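Long-range contact in fatty acid CoA ligase (Marinactinospora thermotolerans, PDB 6SQ8), which is an AMP-binding enzyme of the ANL superfamily and holds adenosine monophosphate in this structure: residues A[57-71]-A[198-211]. Numbering follows the deposited sequence.
Sequences HANTWRAIALRLAVQ and IPIPLSDLGGELAQ. With EQ2 (1-ethanoyl-9~{H}-pyrido[3,4-b]indole-3-carboxylic acid), chain F.
The backbone O of Ile-200 accepts a hydrogen bond from Asn-59 ND2 (2.8 Å); it lies nearly in the plane of the Asn-59 amide, while ND2 stands above the plane of the Ile-200 carbonyl. The other end of the same amide reaches past Pro-201: Leu-202 N donates to Asn-59 OD1 (3.0 Å), again from above the carbonyl plane. One side chain thereby holds two backbone polar groups on either side of Pro-201, where the type I turn to Asp-204 begins. With CG of Leu-202 beside the backbone N (chi1 -77°), its CD1 lies against Ile-64 CG1 (3.8 Å) and the backbone O of Thr-60, with Ala-63 CB nearby. The carbonyl of Leu-202 faces the edge of the Arg-67 guanidinium and takes a weak hydrogen bond from NH1. Asp-204, the next N-cap, forms a salt bridge with Arg-81. The backbone of Gly-207 then covers one face of the Arg-67 guanidinium, its C over the centre, together with Glu-208 N. Farther along, Ala-210 meets Ile-64 CD1, and Gln-211 NE2 bonds to Gln-71 OE1 (2.9 Å, 159°) while lying against Arg-67 CD. Tyr-6 OH is hydrogen-bonded to Gln-211 OE1, and Ala-156 O accepts from Gln-71 NE2, so both amides are fixed in rotation. Helices 61-71 and 205-211 pack nearly perpendicular (82°), their axes 10.4 Å apart. Helix 61-72 connects strands 52-56 and 76-79 of the five-stranded parallel sheet, and helix 205-215, whose Leu-205 lines the 1-ethanoyl-9H-pyrido[3,4-b]indole-3-carboxylic acid pocket, connects strands 195-198 and 219-222; this buried crossing thus joins helices serving two different sheets of the ANL-family AMP-binding region.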
loop_
_atom_site.group_PDB
_atom_site.type_symbol
_atom_site.label_atom_id
_atom_site.label_comp_id
_atom_site.label_asym_id
_atom_site.label_seq_id
_atom_site.Cartn_x
_atom_site.Cartn_y
_atom_site.Cartn_z
ATOM N N HIS A 57 11.760 9.905 -7.841
ATOM C CA HIS A 57 10.905 10.946 -8.401
ATOM C C HIS A 57 9.802 11.312 -7.420
ATOM O O HIS A 57 9.557 10.618 -6.459
ATOM C CB HIS A 57 10.283 10.470 -9.712
ATOM C CG HIS A 57 9.557 9.174 -9.573
ATOM N ND1 HIS A 57 10.062 7.997 -10.084
ATOM C CD2 HIS A 57 8.410 8.853 -8.940
ATOM C CE1 HIS A 57 9.233 7.017 -9.811
ATOM N NE2 HIS A 57 8.228 7.514 -9.092
ATOM N N ALA A 58 9.132 12.418 -7.717
ATOM C CA ALA A 58 7.934 12.841 -7.020
ATOM C C ALA A 58 6.712 12.285 -7.772
ATOM O O ALA A 58 6.856 11.450 -8.647
ATOM C CB ALA A 58 7.932 14.350 -6.953
ATOM N N ASN A 59 5.508 12.747 -7.424
ATOM C CA ASN A 59 4.300 12.344 -8.120
ATOM C C ASN A 59 4.109 13.254 -9.329
ATOM O O ASN A 59 3.295 14.158 -9.285
ATOM C CB ASN A 59 3.068 12.359 -7.210
ATOM C CG ASN A 59 2.971 11.136 -6.321
ATOM O OD1 ASN A 59 3.994 10.515 -6.000
ATOM N ND2 ASN A 59 1.748 10.786 -5.937
ATOM N N THR A 60 4.851 12.979 -10.408
ATOM C CA THR A 60 4.814 13.763 -11.670
ATOM C C THR A 60 4.363 12.868 -12.828
ATOM O O THR A 60 4.561 11.665 -12.786
ATOM C CB THR A 60 6.194 14.324 -12.013
ATOM O OG1 THR A 60 7.014 13.244 -12.470
ATOM C CG2 THR A 60 6.849 14.991 -10.824
ATOM N N TRP A 61 3.807 13.466 -13.879
ATOM C CA TRP A 61 3.291 12.682 -14.977
ATOM C C TRP A 61 4.422 11.992 -15.744
ATOM O O TRP A 61 4.226 10.935 -16.329
ATOM C CB TRP A 61 2.427 13.543 -15.893
ATOM C CG TRP A 61 3.162 14.505 -16.770
ATOM C CD1 TRP A 61 3.378 15.828 -16.535
ATOM C CD2 TRP A 61 3.702 14.240 -18.069
ATOM N NE1 TRP A 61 4.024 16.406 -17.592
ATOM C CE2 TRP A 61 4.234 15.455 -18.549
ATOM C CE3 TRP A 61 3.802 13.097 -18.873
ATOM C CZ2 TRP A 61 4.863 15.553 -19.788
ATOM C CZ3 TRP A 61 4.427 13.196 -20.100
ATOM C CH2 TRP A 61 4.945 14.410 -20.548
ATOM N N ARG A 62 5.610 12.584 -15.737
ATOM C CA ARG A 62 6.743 11.982 -16.428
ATOM C C ARG A 62 7.179 10.701 -15.704
ATOM O O ARG A 62 7.685 9.780 -16.327
ATOM C CB ARG A 62 7.905 12.967 -16.577
ATOM C CG ARG A 62 7.733 13.951 -17.733
ATOM C CD ARG A 62 8.947 14.872 -17.849
ATOM N NE ARG A 62 8.792 15.866 -18.911
ATOM C CZ ARG A 62 8.036 16.958 -18.805
ATOM N NH1 ARG A 62 7.384 17.229 -17.689
ATOM N NH2 ARG A 62 7.906 17.770 -19.836
ATOM N N ALA A 63 6.966 10.635 -14.397
ATOM C CA ALA A 63 7.363 9.460 -13.627
ATOM C C ALA A 63 6.476 8.256 -13.976
ATOM O O ALA A 63 6.895 7.097 -13.807
ATOM C CB ALA A 63 7.336 9.762 -12.144
ATOM N N ILE A 64 5.248 8.545 -14.417
ATOM C CA ILE A 64 4.301 7.545 -14.901
ATOM C C ILE A 64 4.874 6.899 -16.175
ATOM O O ILE A 64 4.891 5.636 -16.301
ATOM C CB ILE A 64 2.902 8.167 -15.134
ATOM C CG1 ILE A 64 2.248 8.585 -13.820
ATOM C CG2 ILE A 64 2.007 7.227 -15.917
ATOM C CD1 ILE A 64 0.899 9.229 -13.983
ATOM N N ALA A 65 5.327 7.768 -17.099
ATOM C CA ALA A 65 5.968 7.394 -18.357
ATOM C C ALA A 65 7.241 6.590 -18.083
ATOM O O ALA A 65 7.526 5.626 -18.794
ATOM C CB ALA A 65 6.271 8.625 -19.170
ATOM N N LEU A 66 8.013 7.002 -17.071
ATOM C CA LEU A 66 9.313 6.394 -16.820
ATOM C C LEU A 66 9.119 4.916 -16.460
ATOM O O LEU A 66 9.845 4.068 -16.953
ATOM C CB LEU A 66 10.058 7.147 -15.712
ATOM C CG LEU A 66 11.386 6.525 -15.265
ATOM C CD1 LEU A 66 12.345 6.448 -16.431
ATOM C CD2 LEU A 66 12.022 7.295 -14.122
ATOM N N ARG A 67 8.147 4.626 -15.589
ATOM C CA ARG A 67 7.939 3.254 -15.101
ATOM C C ARG A 67 7.588 2.362 -16.296
ATOM O O ARG A 67 8.132 1.260 -16.460
ATOM C CB ARG A 67 6.838 3.211 -14.041
ATOM C CG ARG A 67 6.614 1.854 -13.367
ATOM C CD ARG A 67 5.238 1.793 -12.718
ATOM N NE ARG A 67 5.099 0.885 -11.582
ATOM C CZ ARG A 67 5.063 1.262 -10.309
ATOM N NH1 ARG A 67 5.382 2.505 -9.991
ATOM N NH2 ARG A 67 4.708 0.401 -9.368
ATOM N N LEU A 68 6.691 2.882 -17.132
ATOM C CA LEU A 68 6.166 2.189 -18.267
ATOM C C LEU A 68 7.301 1.937 -19.267
ATOM O O LEU A 68 7.393 0.858 -19.847
ATOM C CB LEU A 68 5.040 3.053 -18.846
ATOM C CG LEU A 68 4.055 2.364 -19.779
ATOM C CD1 LEU A 68 3.732 0.954 -19.319
ATOM C CD2 LEU A 68 2.788 3.186 -19.901
ATOM N N ALA A 69 8.182 2.928 -19.432
ATOM C CA ALA A 69 9.337 2.813 -20.323
ATOM C C ALA A 69 10.310 1.748 -19.800
ATOM O O ALA A 69 10.734 0.889 -20.552
ATOM C CB ALA A 69 10.005 4.153 -20.487
ATOM N N VAL A 70 10.637 1.794 -18.509
ATOM C CA VAL A 70 11.526 0.815 -17.906
ATOM C C VAL A 70 10.989 -0.601 -18.136
ATOM O O VAL A 70 11.760 -1.540 -18.348
ATOM C CB VAL A 70 11.719 1.085 -16.405
ATOM C CG1 VAL A 70 12.342 -0.113 -15.684
ATOM C CG2 VAL A 70 12.529 2.360 -16.169
ATOM N N GLN A 71 9.669 -0.768 -18.057
ATOM C CA GLN A 71 9.045 -2.087 -18.177
ATOM C C GLN A 71 8.998 -2.508 -19.652
ATOM O O GLN A 71 9.289 -3.653 -19.974
ATOM C CB GLN A 71 7.674 -2.084 -17.502
ATOM C CG GLN A 71 7.775 -2.110 -15.973
ATOM C CD GLN A 71 6.452 -1.865 -15.293
ATOM O OE1 GLN A 71 5.541 -1.268 -15.862
ATOM N NE2 GLN A 71 6.332 -2.334 -14.064
ATOM N N ILE A 198 -4.655 10.174 -7.278
ATOM C CA ILE A 198 -3.607 9.424 -6.649
ATOM C C ILE A 198 -2.700 10.372 -5.883
ATOM O O ILE A 198 -1.794 10.965 -6.455
ATOM C CB ILE A 198 -2.819 8.601 -7.681
ATOM C CG1 ILE A 198 -3.780 7.784 -8.548
ATOM C CG2 ILE A 198 -1.799 7.726 -6.976
ATOM C CD1 ILE A 198 -3.121 6.743 -9.395
ATOM N N PRO A 199 -2.921 10.507 -4.564
ATOM C CA PRO A 199 -2.028 11.255 -3.689
ATOM C C PRO A 199 -1.011 10.394 -2.927
ATOM O O PRO A 199 -0.255 10.928 -2.133
ATOM C CB PRO A 199 -3.057 11.837 -2.714
ATOM C CG PRO A 199 -4.040 10.704 -2.514
ATOM C CD PRO A 199 -4.086 9.976 -3.841
ATOM N N ILE A 200 -1.018 9.080 -3.140
ATOM C CA ILE A 200 -0.000 8.225 -2.560
ATOM C C ILE A 200 1.184 8.179 -3.518
ATOM O O ILE A 200 1.021 8.424 -4.698
ATOM C CB ILE A 200 -0.542 6.821 -2.234
ATOM C CG1 ILE A 200 -0.973 6.053 -3.484
ATOM C CG2 ILE A 200 -1.656 6.906 -1.216
ATOM C CD1 ILE A 200 -1.608 4.709 -3.190
ATOM N N PRO A 201 2.411 7.872 -3.051
ATOM C CA PRO A 201 3.591 7.963 -3.898
ATOM C C PRO A 201 3.517 7.016 -5.103
ATOM O O PRO A 201 3.093 5.864 -4.956
ATOM C CB PRO A 201 4.739 7.527 -2.970
ATOM C CG PRO A 201 4.210 7.749 -1.581
ATOM C CD PRO A 201 2.741 7.429 -1.687
ATOM N N LEU A 202 3.956 7.514 -6.276
ATOM C CA LEU A 202 4.016 6.745 -7.517
ATOM C C LEU A 202 5.082 5.643 -7.447
ATOM O O LEU A 202 5.118 4.776 -8.324
ATOM C CB LEU A 202 4.312 7.698 -8.674
ATOM C CG LEU A 202 3.131 8.535 -9.168
ATOM C CD1 LEU A 202 3.556 9.429 -10.350
ATOM C CD2 LEU A 202 1.941 7.647 -9.550
ATOM N N SER A 203 5.946 5.673 -6.428
ATOM C CA SER A 203 7.012 4.693 -6.285
ATOM C C SER A 203 6.479 3.296 -5.910
ATOM O O SER A 203 7.176 2.309 -6.149
ATOM C CB SER A 203 8.015 5.162 -5.273
ATOM O OG SER A 203 7.394 5.364 -4.014
ATOM N N ASP A 204 5.272 3.199 -5.316
ATOM C CA ASP A 204 4.706 1.891 -4.881
ATOM C C ASP A 204 3.277 1.731 -5.417
ATOM O O ASP A 204 3.065 1.881 -6.605
ATOM C CB ASP A 204 4.862 1.723 -3.372
ATOM C CG ASP A 204 6.321 1.743 -2.951
ATOM O OD1 ASP A 204 6.998 0.720 -3.131
ATOM O OD2 ASP A 204 6.771 2.801 -2.463
ATOM N N LEU A 205 2.313 1.400 -4.559
ATOM C CA LEU A 205 0.974 1.067 -5.024
ATOM C C LEU A 205 0.422 2.171 -5.934
ATOM O O LEU A 205 -0.233 1.885 -6.930
ATOM C CB LEU A 205 0.038 0.843 -3.840
ATOM C CG LEU A 205 -1.420 0.589 -4.206
ATOM C CD1 LEU A 205 -1.535 -0.632 -5.103
ATOM C CD2 LEU A 205 -2.265 0.411 -2.947
ATOM N N GLY A 206 0.705 3.429 -5.595
ATOM C CA GLY A 206 0.261 4.581 -6.402
ATOM C C GLY A 206 0.564 4.416 -7.880
ATOM O O GLY A 206 -0.270 4.698 -8.731
ATOM N N GLY A 207 1.782 3.961 -8.175
ATOM C CA GLY A 207 2.251 3.783 -9.530
ATOM C C GLY A 207 1.555 2.642 -10.263
ATOM O O GLY A 207 1.382 2.733 -11.488
ATOM N N GLU A 208 1.192 1.568 -9.538
ATOM C CA GLU A 208 0.433 0.462 -10.107
ATOM C C GLU A 208 -1.004 0.918 -10.395
ATOM O O GLU A 208 -1.583 0.543 -11.413
ATOM C CB GLU A 208 0.448 -0.771 -9.200
ATOM C CG GLU A 208 -0.426 -1.925 -9.712
ATOM C CD GLU A 208 -0.002 -2.537 -11.052
ATOM O OE1 GLU A 208 1.232 -2.590 -11.339
ATOM O OE2 GLU A 208 -0.901 -2.973 -11.826
ATOM N N LEU A 209 -1.580 1.726 -9.502
ATOM C CA LEU A 209 -2.939 2.208 -9.701
ATOM C C LEU A 209 -2.977 3.124 -10.929
ATOM O O LEU A 209 -3.975 3.145 -11.659
ATOM C CB LEU A 209 -3.444 2.943 -8.454
ATOM C CG LEU A 209 -3.682 2.077 -7.216
ATOM C CD1 LEU A 209 -3.967 2.934 -6.003
ATOM C CD2 LEU A 209 -4.812 1.090 -7.428
ATOM N N ALA A 210 -1.907 3.894 -11.146
ATOM C CA ALA A 210 -1.826 4.754 -12.305
ATOM C C ALA A 210 -1.865 3.890 -13.574
ATOM O O ALA A 210 -2.567 4.211 -14.540
ATOM C CB ALA A 210 -0.580 5.599 -12.238
ATOM N N GLN A 211 -1.113 2.785 -13.550
ATOM C CA GLN A 211 -1.057 1.866 -14.698
ATOM C C GLN A 211 -2.429 1.217 -14.929
ATOM O O GLN A 211 -2.883 1.158 -16.072
ATOM C CB GLN A 211 0.066 0.843 -14.518
ATOM C CG GLN A 211 1.433 1.442 -14.814
ATOM C CD GLN A 211 2.565 0.449 -14.862
ATOM O OE1 GLN A 211 2.512 -0.637 -14.269
ATOM N NE2 GLN A 211 3.630 0.865 -15.528
HETATM C C1 EQ2 F . -4.464 -3.097 -1.856
HETATM C C2 EQ2 F . -3.562 -2.664 -0.753
HETATM O O1 EQ2 F . -4.012 -1.980 0.148
HETATM C C3 EQ2 F . -2.101 -3.026 -0.794
HETATM N N1 EQ2 F . -1.425 -2.921 0.356
HETATM C C4 EQ2 F . -0.113 -3.202 0.394
HETATM C C5 EQ2 F . 0.601 -3.022 1.716
HETATM O O2 EQ2 F . -0.074 -2.684 2.711
HETATM O O3 EQ2 F . 1.834 -3.186 1.688
HETATM C C6 EQ2 F . 0.598 -3.601 -0.731
HETATM C C7 EQ2 F . -0.072 -3.721 -1.934
HETATM C C8 EQ2 F . 0.307 -4.112 -3.266
HETATM C C9 EQ2 F . 1.495 -4.514 -3.872
HETATM C C10 EQ2 F . 1.488 -4.828 -5.213
HETATM C C11 EQ2 F . 0.318 -4.745 -5.964
HETATM C C12 EQ2 F . -0.875 -4.365 -5.398
HETATM C C13 EQ2 F . -0.865 -4.046 -4.042
HETATM N N2 EQ2 F . -1.910 -3.630 -3.240
HETATM C C14 EQ2 F . -1.450 -3.431 -1.970
#